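Long-range contact in member of s1p family of ribosomal proteins (Pyrococcus furiosus, PDB 5YH1), which carries a manganese-binding DHH domain, the part crystallised here, and probably acts as an exonuclease on nucleic acids: residues V33-A44 with D182-K191. Residues are numbered along the deposited sequence; the frame is centred on the assembly and turned at random.
Sequences VLEALKPKIMKA and DVHVNPHHVK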
loop_
_atom_site.group_PDB
_atom_site.type_symbol
_atom_site.label_atom_id
_atom_site.label_comp_id
_atom_site.label_asym_id
_atom_site.label_seq_id
_atom_site.Cartn_x
_atom_site.Cartn_y
_atom_site.Cartn_z
ATOM N N VAL A 33 -20.922 -11.383 35.443
ATOM C CA VAL A 33 -20.505 -10.288 34.569
ATOM C C VAL A 33 -21.447 -10.177 33.366
ATOM O O VAL A 33 -21.984 -9.108 33.097
ATOM C CB VAL A 33 -19.037 -10.431 34.143
ATOM C CG1 VAL A 33 -18.659 -9.363 33.123
ATOM C CG2 VAL A 33 -18.142 -10.316 35.372
ATOM N N LEU A 34 -21.691 -11.283 32.675
ATOM C CA LEU A 34 -22.615 -11.263 31.547
ATOM C C LEU A 34 -24.011 -10.833 31.983
ATOM O O LEU A 34 -24.649 -10.027 31.292
ATOM C CB LEU A 34 -22.683 -12.612 30.857
ATOM C CG LEU A 34 -21.461 -12.953 30.003
ATOM C CD1 LEU A 34 -21.534 -14.392 29.535
ATOM C CD2 LEU A 34 -21.334 -12.009 28.807
ATOM N N GLU A 35 -24.479 -11.355 33.123
ATOM C CA GLU A 35 -25.797 -10.977 33.647
ATOM C C GLU A 35 -25.882 -9.476 33.848
ATOM O O GLU A 35 -26.859 -8.865 33.468
ATOM C CB GLU A 35 -26.130 -11.694 34.967
ATOM C CG GLU A 35 -26.412 -13.180 34.819
ATOM C CD GLU A 35 -27.581 -13.499 33.898
ATOM O OE1 GLU A 35 -28.490 -12.656 33.733
ATOM O OE2 GLU A 35 -27.599 -14.615 33.338
ATOM N N ALA A 36 -24.853 -8.889 34.436
ATOM C CA ALA A 36 -24.812 -7.446 34.629
ATOM C C ALA A 36 -24.764 -6.672 33.281
ATOM O O ALA A 36 -25.266 -5.552 33.190
ATOM C CB ALA A 36 -23.632 -7.072 35.524
ATOM N N LEU A 37 -24.183 -7.278 32.244
ATOM C CA LEU A 37 -24.072 -6.651 30.909
ATOM C C LEU A 37 -25.294 -6.888 30.029
ATOM O O LEU A 37 -25.380 -6.351 28.925
ATOM C CB LEU A 37 -22.857 -7.200 30.168
ATOM C CG LEU A 37 -21.483 -6.817 30.701
ATOM C CD1 LEU A 37 -20.425 -7.590 29.923
ATOM C CD2 LEU A 37 -21.244 -5.314 30.610
ATOM N N LYS A 38 -26.227 -7.696 30.501
ATOM C CA LYS A 38 -27.385 -8.100 29.689
ATOM C C LYS A 38 -28.178 -6.948 29.050
ATOM O O LYS A 38 -28.514 -7.021 27.871
ATOM C CB LYS A 38 -28.326 -8.957 30.519
ATOM C CG LYS A 38 -29.321 -9.772 29.721
ATOM C CD LYS A 38 -29.877 -10.836 30.646
ATOM C CE LYS A 38 -30.958 -11.665 29.999
ATOM N NZ LYS A 38 -31.016 -12.989 30.680
ATOM N N PRO A 39 -28.503 -5.900 29.823
ATOM C CA PRO A 39 -29.233 -4.793 29.198
ATOM C C PRO A 39 -28.490 -4.157 27.997
ATOM O O PRO A 39 -29.112 -3.864 26.979
ATOM C CB PRO A 39 -29.390 -3.777 30.347
ATOM C CG PRO A 39 -29.256 -4.594 31.598
ATOM C CD PRO A 39 -28.244 -5.642 31.252
ATOM N N LYS A 40 -27.186 -3.957 28.119
ATOM C CA LYS A 40 -26.396 -3.397 27.018
ATOM C C LYS A 40 -26.194 -4.398 25.887
ATOM O O LYS A 40 -26.206 -4.031 24.721
ATOM C CB LYS A 40 -25.066 -2.872 27.532
ATOM C CG LYS A 40 -25.259 -1.864 28.654
ATOM C CD LYS A 40 -24.149 -0.834 28.718
ATOM C CE LYS A 40 -23.619 -0.654 30.133
ATOM N NZ LYS A 40 -22.517 0.354 30.159
ATOM N N ILE A 41 -26.039 -5.669 26.233
ATOM C CA ILE A 41 -25.997 -6.727 25.233
ATOM C C ILE A 41 -27.279 -6.749 24.394
ATOM O O ILE A 41 -27.222 -6.858 23.161
ATOM C CB ILE A 41 -25.744 -8.103 25.886
ATOM C CG1 ILE A 41 -24.259 -8.214 26.258
ATOM C CG2 ILE A 41 -26.140 -9.230 24.948
ATOM C CD1 ILE A 41 -23.897 -9.438 27.078
HETATM N N MSE A 42 -28.420 -6.634 25.065
HETATM C CA MSE A 42 -29.722 -6.647 24.390
HETATM C C MSE A 42 -29.930 -5.383 23.583
HETATM O O MSE A 42 -30.512 -5.430 22.511
HETATM C CB MSE A 42 -30.868 -6.858 25.386
HETATM C CG MSE A 42 -30.867 -8.315 25.852
HETATM SE SE MSE A 42 -32.374 -8.744 27.067
HETATM C CE MSE A 42 -33.756 -9.101 25.709
ATOM N N LYS A 43 -29.455 -4.256 24.081
ATOM C CA LYS A 43 -29.493 -3.007 23.318
ATOM C C LYS A 43 -28.634 -3.091 22.047
ATOM O O LYS A 43 -29.074 -2.679 20.975
ATOM C CB LYS A 43 -29.021 -1.843 24.182
ATOM C CG LYS A 43 -29.143 -0.481 23.503
ATOM C CD LYS A 43 -28.775 0.623 24.477
ATOM C CE LYS A 43 -28.860 2.005 23.850
ATOM N NZ LYS A 43 -28.281 2.999 24.792
ATOM N N ALA A 44 -27.423 -3.634 22.167
ATOM C CA ALA A 44 -26.548 -3.822 21.004
ATOM C C ALA A 44 -27.242 -4.654 19.936
ATOM O O ALA A 44 -27.244 -4.298 18.754
ATOM C CB ALA A 44 -25.234 -4.480 21.419
ATOM N N ASP A 182 -23.241 4.988 21.202
ATOM C CA ASP A 182 -24.636 4.752 21.567
ATOM C C ASP A 182 -24.842 3.557 22.501
ATOM O O ASP A 182 -25.754 3.559 23.325
ATOM C CB ASP A 182 -25.469 4.587 20.295
ATOM C CG ASP A 182 -25.474 5.857 19.443
ATOM O OD1 ASP A 182 -26.382 6.673 19.657
ATOM O OD2 ASP A 182 -24.547 6.074 18.626
ATOM N N VAL A 183 -24.030 2.520 22.345
ATOM C CA VAL A 183 -23.988 1.446 23.336
ATOM C C VAL A 183 -22.590 0.845 23.376
ATOM O O VAL A 183 -21.981 0.571 22.328
ATOM C CB VAL A 183 -25.048 0.355 23.091
ATOM C CG1 VAL A 183 -24.796 -0.386 21.791
ATOM C CG2 VAL A 183 -25.088 -0.625 24.262
ATOM N N HIS A 184 -22.084 0.674 24.596
ATOM C CA HIS A 184 -20.754 0.153 24.831
ATOM C C HIS A 184 -20.867 -1.095 25.712
ATOM O O HIS A 184 -21.214 -1.001 26.888
ATOM C CB HIS A 184 -19.905 1.244 25.469
ATOM C CG HIS A 184 -18.457 0.895 25.601
ATOM N ND1 HIS A 184 -17.548 1.740 26.196
ATOM C CD2 HIS A 184 -17.769 -0.216 25.255
ATOM C CE1 HIS A 184 -16.353 1.176 26.188
ATOM N NE2 HIS A 184 -16.463 -0.016 25.632
ATOM N N VAL A 185 -20.629 -2.263 25.110
ATOM C CA VAL A 185 -20.612 -3.540 25.818
ATOM C C VAL A 185 -19.168 -3.829 26.203
ATOM O O VAL A 185 -18.315 -4.067 25.335
ATOM C CB VAL A 185 -21.154 -4.683 24.941
ATOM C CG1 VAL A 185 -21.064 -6.016 25.672
ATOM C CG2 VAL A 185 -22.594 -4.404 24.521
ATOM N N ASN A 186 -18.892 -3.784 27.501
ATOM C CA ASN A 186 -17.537 -3.944 28.021
ATOM C C ASN A 186 -17.588 -4.385 29.498
ATOM O O ASN A 186 -18.205 -3.704 30.331
ATOM C CB ASN A 186 -16.766 -2.633 27.857
ATOM C CG ASN A 186 -15.285 -2.757 28.186
ATOM O OD1 ASN A 186 -14.886 -3.517 29.064
ATOM N ND2 ASN A 186 -14.458 -1.985 27.482
ATOM N N PRO A 187 -16.949 -5.524 29.827
ATOM C CA PRO A 187 -16.961 -6.032 31.207
ATOM C C PRO A 187 -16.412 -5.056 32.257
ATOM O O PRO A 187 -16.799 -5.132 33.422
ATOM C CB PRO A 187 -16.068 -7.281 31.130
ATOM C CG PRO A 187 -15.230 -7.083 29.902
ATOM C CD PRO A 187 -16.143 -6.388 28.945
ATOM N N HIS A 188 -15.517 -4.158 31.847
ATOM C CA HIS A 188 -14.919 -3.186 32.764
ATOM C C HIS A 188 -15.941 -2.237 33.413
ATOM O O HIS A 188 -15.653 -1.657 34.438
ATOM C CB HIS A 188 -13.852 -2.355 32.044
ATOM C CG HIS A 188 -12.601 -3.112 31.723
ATOM N ND1 HIS A 188 -11.499 -3.109 32.552
ATOM C CD2 HIS A 188 -12.261 -3.875 30.655
ATOM C CE1 HIS A 188 -10.540 -3.843 32.018
ATOM N NE2 HIS A 188 -10.977 -4.322 30.866
ATOM N N HIS A 189 -17.105 -2.057 32.797
ATOM C CA HIS A 189 -18.158 -1.209 33.353
ATOM C C HIS A 189 -18.780 -1.822 34.602
ATOM O O HIS A 189 -19.159 -1.105 35.518
ATOM C CB HIS A 189 -19.281 -0.969 32.340
ATOM C CG HIS A 189 -18.930 0.008 31.265
ATOM N ND1 HIS A 189 -18.647 -0.382 29.979
ATOM C CD2 HIS A 189 -18.818 1.357 31.284
ATOM C CE1 HIS A 189 -18.371 0.686 29.249
ATOM N NE2 HIS A 189 -18.468 1.753 30.018
ATOM N N VAL A 190 -18.908 -3.145 34.613
ATOM C CA VAL A 190 -19.566 -3.843 35.711
ATOM C C VAL A 190 -18.580 -4.518 36.656
ATOM O O VAL A 190 -18.961 -4.917 37.745
ATOM C CB VAL A 190 -20.592 -4.871 35.187
ATOM C CG1 VAL A 190 -21.615 -4.169 34.306
ATOM C CG2 VAL A 190 -19.911 -6.009 34.433
ATOM N N LYS A 191 -17.326 -4.637 36.236
ATOM C CA LYS A 191 -16.274 -5.243 37.042
ATOM C C LYS A 191 -14.932 -4.770 36.518
ATOM O O LYS A 191 -14.406 -5.321 35.554
ATOM C CB LYS A 191 -16.364 -6.773 36.966
ATOM C CG LYS A 191 -15.527 -7.517 37.997
ATOM C CD LYS A 191 -15.378 -8.983 37.610
ATOM C CE LYS A 191 -15.465 -9.931 38.794
ATOM N NZ LYS A 191 -14.480 -9.580 39.852
HETATM O O HOH W 1 -20.619 -2.112 29.258
#
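Leu37 drives its two methyls into the bend where strand 183-185 gives way to the following turn: CD2 rests 3.5 Å from the Asn186 carbonyl O and also meets Val190 CG1, while CD1 faces the Pro187 backbone. Cutting Leu37 back to an alanine is likely to open a gap above the turn and cost Val190 CG1 the CD2 methyl it packs on. Farther along, a helix covers the face of a parallel sheet: CG2 of Val183 and CG2 of Val185 both approach the Lys40 carbonyl O, both valines touch Ala44, and chi1 of 177° swings Val185 CG1 away from the backbone N and toward Ile41 CG1.

Lys40 bends at chi3 to bring NZ over one face of buried His189, 3.8 Å from CG; His189 NE2 is bonded to Asp178.

The solvent side is looser. Exposed Ala36 sets CB 3.7 Å from Val190 CG1, Lys191 CD lies 3.8 Å from Val33 CG2, and Lys43, stretched past Val183, donates a 3.0 Å hydrogen bond from NZ to Asp182 O, nearly head-on.

Helix 32-53 thus crosses edge strand 183-185, whose sheet neighbour is strand 158-161; Tyr209 of helix 199-210 packs on Ile41, and Pro187 lies near manganese ligand His163.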